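Local structure of hypothetical protein (Geobacillus stearothermophilus, 1SFS) at residues G28-D33 with Q44-E49; R58-V63 with R113-P118; R106-H111 with K121-N126. The protein is of unknown function but may be a bacterial lysozyme-like glycoside hydrolase that acts on cell-wall glycans. One frame throughout, in Å; residues are numbered along the deposited sequence. Where two conformers were deposited one is given.

Contact 1. Residues G28-D33 with Q44-E49; sequences GIWGVD and QCVRTE
With CG1 anti to the backbone N (chi1 173°), Val-46 extends that methyl from helix 40-49 toward strand 29-33, where Trp-30 and Val-32 receive it. The indole of Trp-30 is carried out toward the helix by a first torsion that sets CG anti to its own backbone N (chi1 -173°). Its six-membered ring then presents CH2, which lies 4.2 Å from Val-46 CG1. The methyl meets the indole at the rim, close to the ring plane, so this is an edge contact and not packing over the aromatic face. Two residues along the strand, on the same side of it, Val-32 offers CG1, 4.1 Å from Val-46 CG1; the two valine side chains run past each other in opposite senses. One methyl of the helix is therefore shared by both strand residues. Trp-56 of strand 55-59 touches both valines and extends the same apolar layer, while Trp-30 NE1, on the five-membered ring, is hydrogen-bonded to Tyr-217 OH, which helps to fix the rotation of the indole.

Polar groups of the helix keep to other faces. Arg-47 turns away and holds Gln-44 OE1 side-on with two nitrogens, NE at 2.8 Å and NH1 at 2.9 Å from that oxygen. Thr-48 OG1 bonds back to Gln-44 O at 2.8 Å, on the face of the carbonyl opposite to the one used by Thr-48 N. Cys-45 ties the helix to Cys-224 by a disulfide. The strand and helix themselves thus meet through dispersion and burial of hydrocarbon alone, a contact that is shaped by methyl and ring-edge fit, with polar and covalent links placed around it.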
# COMPACT_ATOMS: atom_id res chain seq x y z
N GLY A 28 5.33 -14.63 7.57
CA GLY A 28 4.73 -13.26 7.34
C GLY A 28 4.66 -12.47 8.63
O GLY A 28 4.35 -12.97 9.71
N ILE A 29 4.93 -11.19 8.60
CA ILE A 29 4.75 -10.16 9.65
C ILE A 29 3.34 -9.68 9.50
O ILE A 29 2.88 -9.44 8.40
CB ILE A 29 5.77 -9.03 9.28
CG1 ILE A 29 7.18 -9.58 9.27
CG2 ILE A 29 5.61 -7.86 10.17
CD1 ILE A 29 7.78 -9.69 10.60
N TRP A 30 2.61 -9.45 10.57
CA TRP A 30 1.19 -9.12 10.52
C TRP A 30 0.96 -7.65 10.74
O TRP A 30 1.64 -7.01 11.56
CB TRP A 30 0.47 -9.94 11.60
CG TRP A 30 -1.04 -9.85 11.60
CD1 TRP A 30 -1.92 -10.59 10.86
CD2 TRP A 30 -1.81 -8.99 12.42
NE1 TRP A 30 -3.19 -10.23 11.15
CE2 TRP A 30 -3.17 -9.26 12.10
CE3 TRP A 30 -1.49 -8.02 13.38
CZ2 TRP A 30 -4.18 -8.58 12.74
CZ3 TRP A 30 -2.52 -7.35 14.01
CH2 TRP A 30 -3.83 -7.64 13.68
N GLY A 31 -0.02 -7.12 10.02
CA GLY A 31 -0.41 -5.73 10.18
C GLY A 31 -1.80 -5.49 9.68
O GLY A 31 -2.53 -6.42 9.38
N VAL A 32 -2.17 -4.20 9.66
CA VAL A 32 -3.53 -3.82 9.33
C VAL A 32 -3.51 -2.59 8.42
O VAL A 32 -2.44 -2.05 8.14
CB VAL A 32 -4.39 -3.53 10.61
CG1 VAL A 32 -4.48 -4.79 11.46
CG2 VAL A 32 -3.85 -2.35 11.38
N ASP A 33 -4.66 -2.16 7.96
CA ASP A 33 -4.79 -0.88 7.29
C ASP A 33 -6.20 -0.34 7.62
O ASP A 33 -7.11 -1.12 7.94
CB ASP A 33 -4.54 -0.96 5.78
CG ASP A 33 -5.51 -1.82 5.05
OD1 ASP A 33 -6.65 -1.29 4.79
OD2 ASP A 33 -5.20 -2.98 4.73
N GLN A 44 -5.86 0.55 20.29
CA GLN A 44 -6.15 -0.41 21.38
C GLN A 44 -7.18 -1.42 20.97
O GLN A 44 -7.07 -2.58 21.42
CB GLN A 44 -6.57 0.39 22.63
CG GLN A 44 -5.51 1.32 23.20
CD GLN A 44 -4.17 0.74 23.58
OE1 GLN A 44 -4.04 -0.47 23.81
NE2 GLN A 44 -3.11 1.55 23.57
N CYS A 45 -8.17 -1.06 20.17
CA CYS A 45 -9.12 -2.04 19.65
C CYS A 45 -8.37 -3.14 18.93
O CYS A 45 -8.56 -4.33 19.18
CB CYS A 45 -10.14 -1.42 18.68
SG CYS A 45 -11.43 -2.52 18.04
N VAL A 46 -7.53 -2.75 18.01
CA VAL A 46 -6.78 -3.75 17.25
C VAL A 46 -5.89 -4.61 18.15
O VAL A 46 -5.88 -5.81 18.08
CB VAL A 46 -5.99 -3.08 16.13
CG1 VAL A 46 -5.07 -4.07 15.43
CG2 VAL A 46 -6.92 -2.46 15.08
N ARG A 47 -5.11 -3.93 19.00
CA ARG A 47 -4.11 -4.56 19.84
C ARG A 47 -4.79 -5.62 20.67
O ARG A 47 -4.24 -6.75 20.80
CB ARG A 47 -3.36 -3.57 20.76
CG ARG A 47 -2.22 -4.23 21.60
CD ARG A 47 -1.44 -3.18 22.40
NE ARG A 47 -2.19 -2.59 23.48
CZ ARG A 47 -2.30 -3.13 24.70
NH1 ARG A 47 -3.02 -2.45 25.62
NH2 ARG A 47 -1.70 -4.31 24.96
N THR A 48 -5.93 -5.37 21.26
CA THR A 48 -6.56 -6.25 22.21
C THR A 48 -7.53 -7.22 21.53
O THR A 48 -7.77 -8.33 22.04
CB THR A 48 -7.28 -5.49 23.32
OG1 THR A 48 -8.31 -4.65 22.78
CG2 THR A 48 -6.33 -4.58 24.10
N GLU A 49 -8.15 -6.86 20.40
CA GLU A 49 -9.13 -7.70 19.72
C GLU A 49 -8.57 -8.53 18.56
O GLU A 49 -9.21 -9.54 18.18
CB GLU A 49 -10.28 -6.92 19.08
CG GLU A 49 -11.13 -6.14 20.05
CD GLU A 49 -12.11 -6.91 20.91
OE1 GLU A 49 -12.60 -7.98 20.50
OE2 GLU A 49 -12.44 -6.42 22.00

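Contact 2. Residues R58-V63 with R113-P118; sequences RYLSEV and RRLGIP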
# COMPACT_ATOMS: atom_id res chain seq x y z
N ARG A 58 -2.16 3.49 5.82
CA ARG A 58 -2.88 4.73 5.98
C ARG A 58 -2.71 5.59 4.76
O ARG A 58 -1.76 5.47 4.00
CB ARG A 58 -2.35 5.49 7.21
CG ARG A 58 -2.74 4.85 8.53
CD ARG A 58 -4.26 4.95 8.82
NE ARG A 58 -4.60 6.36 8.97
CZ ARG A 58 -5.29 7.10 8.14
NH1 ARG A 58 -5.93 6.57 7.08
NH2 ARG A 58 -5.36 8.40 8.37
N TYR A 59 -3.66 6.51 4.56
CA TYR A 59 -3.76 7.30 3.34
C TYR A 59 -3.07 8.62 3.45
O TYR A 59 -3.18 9.36 4.44
CB TYR A 59 -5.26 7.45 2.95
CG TYR A 59 -5.83 6.12 2.64
CD1 TYR A 59 -6.34 5.29 3.63
CD2 TYR A 59 -5.75 5.59 1.35
CE1 TYR A 59 -6.80 4.02 3.34
CE2 TYR A 59 -6.22 4.35 1.04
CZ TYR A 59 -6.76 3.55 2.02
OH TYR A 59 -7.21 2.28 1.77
N LEU A 60 -2.37 9.01 2.39
CA LEU A 60 -1.62 10.26 2.31
C LEU A 60 -2.50 11.50 2.26
O LEU A 60 -2.00 12.58 2.63
CB LEU A 60 -0.69 10.24 1.12
CG LEU A 60 0.53 9.33 1.26
CD1 LEU A 60 1.21 9.13 -0.09
CD2 LEU A 60 1.56 9.87 2.24
N SER A 61 -3.71 11.36 1.76
CA SER A 61 -4.59 12.53 1.61
C SER A 61 -6.03 12.10 1.82
O SER A 61 -6.42 10.91 1.85
CB SER A 61 -4.33 13.21 0.28
OG SER A 61 -4.71 12.38 -0.79
N GLU A 62 -6.84 13.12 2.06
CA GLU A 62 -8.27 13.02 2.34
C GLU A 62 -9.03 12.80 1.05
O GLU A 62 -8.90 13.61 0.12
CB GLU A 62 -8.71 14.31 3.03
CG GLU A 62 -10.14 14.29 3.54
CD GLU A 62 -10.23 13.65 4.89
OE1 GLU A 62 -11.40 13.41 5.34
OE2 GLU A 62 -9.15 13.45 5.56
N VAL A 63 -9.89 11.79 0.97
CA VAL A 63 -10.80 11.60 -0.13
C VAL A 63 -12.18 11.51 0.47
O VAL A 63 -12.46 10.57 1.24
CB VAL A 63 -10.43 10.35 -0.94
CG1 VAL A 63 -11.51 10.15 -2.03
CG2 VAL A 63 -9.04 10.46 -1.55
N ARG A 113 6.20 14.47 1.66
CA ARG A 113 7.16 15.45 2.22
C ARG A 113 6.52 16.30 3.29
O ARG A 113 7.11 16.54 4.34
CB ARG A 113 7.72 16.30 1.08
CG ARG A 113 8.64 15.48 0.18
CD ARG A 113 9.16 16.22 -1.01
NE ARG A 113 10.27 15.66 -1.75
CZ ARG A 113 10.62 16.02 -2.98
NH1 ARG A 113 9.94 16.97 -3.61
NH2 ARG A 113 11.65 15.46 -3.60
N ARG A 114 5.22 16.74 2.91
CA ARG A 114 4.45 17.60 3.84
C ARG A 114 4.33 16.89 5.18
O ARG A 114 4.39 17.59 6.21
CB ARG A 114 3.09 17.94 3.29
CG ARG A 114 2.14 18.75 4.18
CD ARG A 114 0.81 18.82 3.36
NE ARG A 114 0.78 20.13 2.76
CZ ARG A 114 -0.26 20.49 1.98
NH1 ARG A 114 -1.20 19.58 1.81
NH2 ARG A 114 -0.37 21.67 1.41
N LEU A 115 4.21 15.56 5.20
CA LEU A 115 4.06 14.75 6.39
C LEU A 115 5.36 14.39 7.03
O LEU A 115 5.36 13.76 8.09
CB LEU A 115 3.28 13.50 5.98
CG LEU A 115 1.82 13.72 5.70
CD1 LEU A 115 1.23 12.51 4.96
CD2 LEU A 115 0.99 14.05 6.93
N GLY A 116 6.51 14.70 6.44
CA GLY A 116 7.78 14.37 7.03
C GLY A 116 8.18 12.91 6.87
O GLY A 116 9.01 12.42 7.62
N ILE A 117 7.65 12.22 5.86
CA ILE A 117 8.08 10.84 5.61
C ILE A 117 9.46 10.88 5.00
O ILE A 117 9.64 11.60 3.99
CB ILE A 117 7.11 10.08 4.71
CG1 ILE A 117 5.73 10.11 5.34
CG2 ILE A 117 7.65 8.68 4.44
CD1 ILE A 117 4.65 9.41 4.57
N PRO A 118 10.47 10.23 5.54
CA PRO A 118 11.82 10.32 4.99
C PRO A 118 11.97 9.63 3.63
O PRO A 118 11.14 8.84 3.22
CB PRO A 118 12.67 9.57 6.04
CG PRO A 118 11.81 9.07 7.08
CD PRO A 118 10.39 9.39 6.77
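Leu-60, just past the end of strand 55-59, meets Leu-115 and Ile-117 through apolar contacts, and a single methyl does most of the work. Leu-60 CD2 lies 3.8 Å from Leu-115 CD1 and 3.9 Å from Ile-117 CD1, so it touches the ends of both side chains. Leu-115 CD1 also rests beside the carbonyl oxygen Leu-60 O, 4.0 Å away. The CA-CB bond of Leu-60 does not aim at the other segment; its chi2 of 167° sends CD1 out along the chain and turns CD2 aside, onto the two partners. Ile-117 reaches in by its longer arm, stretched fully out with chi2 at 179°. Pro-87 of strand 84-89 touches both Leu-60 and Ile-117, and His-111 packs against Leu-60 from the helix.

The polar bonds lie beside the apolar contact. Gly-116 N bonds to Arg-113 O at 2.9 Å, and the glycine, with a positive phi of 78°, ends the helix in a Schellman motif that turns the chain between Leu-115 and Ile-117. Arg-114 O is taken by Arg-72 NE, and Ile-117 O by Tyr-150 OH.

A glycine of positive phi in a Schellman motif is a common helix C-cap; here the residues before and after it both turn toward Leu-60. The motif seals the C-terminal end of helix 98-114 against the chain leaving strand 55-59, within the parallel beta-alpha part of the glycoside hydrolase-like domain.

Contact 3. Residues R106-H111 with K121-N126; sequences RNAVFH and KLLFAN
Leu-123 sends one methyl, CD1, against the inward-facing turn of helix 98-114 formed by Ala-108 and Val-109. The closest approach is to main chain: CD1 lies 4.0 Å from Ala-108 O and 4.1 Å from Val-109 N. Side chains complete the seat, with Ala-108 CB and Val-109 CG2 each 4.2 Å from Leu-123 CD1. The small alanine lets the strand's leucine come this near to the helix backbone, and CA of Ala-108 and CA of Leu-123 are 7.2 Å apart. Val-109 crosses the leucine at about a right angle and meets it through CG2, the methyl lying beside its backbone N. The leucine itself has CG anti to its carbonyl carbon (chi1 -52°) and an extended chi2 of 176°, which holds CD1 out in front of the strand.

These residues lie in a beta-alpha-beta crossover: strand 84-89, helix 98-114 and strand 122-126 follow one another, and the two strands are parallel neighbours in the sheet, with the helix packed on one side of it.

Around this pair, Pro-87 touches Leu-123 and Tyr-89 touches Ala-108, both from the preceding strand. Helix 135-145 closes in from the next unit, Trp-141 on Ala-108 and Leu-145 on Val-109. The backbone of Leu-123 bonds to Arg-151 and Gly-153 of strand 151-156, which holds its own strand in the sheet.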
# COMPACT_ATOMS: atom_id res chain seq x y z
N ARG A 106 3.82 12.77 -8.45
CA ARG A 106 4.22 14.08 -7.90
C ARG A 106 3.31 14.46 -6.72
O ARG A 106 3.80 15.02 -5.75
CB ARG A 106 4.16 15.15 -8.98
CG ARG A 106 5.28 14.97 -10.00
CD ARG A 106 5.24 15.95 -11.12
NE ARG A 106 6.35 15.75 -12.04
CZ ARG A 106 6.31 16.02 -13.34
NH1 ARG A 106 7.41 15.79 -14.01
NH2 ARG A 106 5.23 16.50 -13.94
N ASN A 107 2.02 14.19 -6.81
CA ASN A 107 1.15 14.51 -5.70
C ASN A 107 1.46 13.62 -4.49
O ASN A 107 1.42 14.12 -3.33
CB ASN A 107 -0.30 14.37 -6.12
CG ASN A 107 -0.77 15.48 -7.02
OD1 ASN A 107 -0.25 16.56 -7.03
ND2 ASN A 107 -1.84 15.20 -7.72
N ALA A 108 1.74 12.36 -4.70
CA ALA A 108 2.06 11.47 -3.57
C ALA A 108 3.29 11.98 -2.86
O ALA A 108 3.32 12.01 -1.62
CB ALA A 108 2.22 10.06 -4.09
N VAL A 109 4.35 12.36 -3.59
CA VAL A 109 5.57 12.83 -3.01
C VAL A 109 5.32 14.13 -2.25
O VAL A 109 5.84 14.35 -1.17
CB VAL A 109 6.64 13.01 -4.10
CG1 VAL A 109 7.87 13.78 -3.60
CG2 VAL A 109 7.03 11.65 -4.61
N PHE A 110 4.52 15.02 -2.84
CA PHE A 110 4.18 16.28 -2.16
C PHE A 110 3.57 16.03 -0.81
O PHE A 110 3.95 16.67 0.18
CB PHE A 110 3.26 17.06 -3.09
CG PHE A 110 2.55 18.23 -2.46
CD1 PHE A 110 3.26 19.41 -2.30
CD2 PHE A 110 1.22 18.19 -2.08
CE1 PHE A 110 2.64 20.54 -1.73
CE2 PHE A 110 0.60 19.27 -1.54
CZ PHE A 110 1.31 20.43 -1.42
N HIS A 111 2.62 15.12 -0.73
CA HIS A 111 2.00 14.81 0.53
C HIS A 111 2.99 14.13 1.47
O HIS A 111 3.00 14.45 2.68
CB HIS A 111 0.74 13.95 0.39
CG HIS A 111 -0.41 14.72 -0.19
ND1 HIS A 111 -1.06 15.65 0.57
CD2 HIS A 111 -0.97 14.75 -1.41
CE1 HIS A 111 -2.02 16.21 -0.15
NE2 HIS A 111 -2.00 15.72 -1.38
N LYS A 121 11.71 5.40 1.38
CA LYS A 121 10.49 4.80 1.88
C LYS A 121 9.50 4.60 0.75
O LYS A 121 9.46 5.38 -0.20
CB LYS A 121 9.89 5.62 2.99
CG LYS A 121 10.77 5.88 4.19
CD LYS A 121 11.19 4.63 4.90
CE LYS A 121 12.06 4.97 6.12
NZ LYS A 121 12.53 3.68 6.72
N LEU A 122 8.71 3.53 0.84
CA LEU A 122 7.67 3.22 -0.13
C LEU A 122 6.46 4.12 -0.03
O LEU A 122 6.00 4.43 1.08
CB LEU A 122 7.21 1.78 0.09
CG LEU A 122 8.13 0.71 -0.49
CD1 LEU A 122 7.94 -0.61 0.20
CD2 LEU A 122 7.90 0.57 -1.99
N LEU A 123 5.91 4.47 -1.18
CA LEU A 123 4.58 5.09 -1.31
C LEU A 123 3.75 4.19 -2.22
O LEU A 123 4.19 3.93 -3.36
CB LEU A 123 4.65 6.49 -1.89
CG LEU A 123 5.60 7.47 -1.21
CD1 LEU A 123 5.63 8.79 -1.94
CD2 LEU A 123 5.26 7.69 0.26
N PHE A 124 2.62 3.70 -1.76
CA PHE A 124 1.81 2.76 -2.55
C PHE A 124 0.69 3.44 -3.28
O PHE A 124 -0.16 4.09 -2.68
CB PHE A 124 1.22 1.69 -1.65
CG PHE A 124 2.22 0.63 -1.25
CD1 PHE A 124 2.29 -0.56 -1.95
CD2 PHE A 124 3.12 0.83 -0.20
CE1 PHE A 124 3.24 -1.52 -1.65
CE2 PHE A 124 4.07 -0.13 0.09
CZ PHE A 124 4.12 -1.30 -0.61
N ALA A 125 0.58 3.22 -4.58
CA ALA A 125 -0.56 3.65 -5.37
C ALA A 125 -1.70 2.68 -5.20
O ALA A 125 -1.54 1.49 -5.40
CB ALA A 125 -0.16 3.71 -6.83
N ASN A 126 -2.91 3.21 -4.94
CA ASN A 126 -4.11 2.42 -4.77
C ASN A 126 -4.83 2.09 -6.06
O ASN A 126 -5.69 2.87 -6.49
CB ASN A 126 -5.03 3.25 -3.87
CG ASN A 126 -6.31 2.50 -3.64
OD1 ASN A 126 -6.27 1.52 -2.90
ND2 ASN A 126 -7.41 2.94 -4.22

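All three contacts are buried and apolar, and all reach the same sheet, but they use it differently. Contacts 1 and 3 each pack a helix on a strand of its own beta-alpha-beta unit, on opposite sides of the chain's centre, whereas contact 2 joins segments about 50 residues apart, where a strand and a helix end. Contacts 2 and 3 share helix 98-114 and touch, with Leu-60 O 3.8 Å from His-111 CB; their centres are about 8 Å apart. Contact 1 stands farther out, its centre about 16 Å from that of the chain, and alone adds an aromatic edge and a neighbouring disulfide; elsewhere only aliphatic side chains meet, beside helix backbone in contact 3.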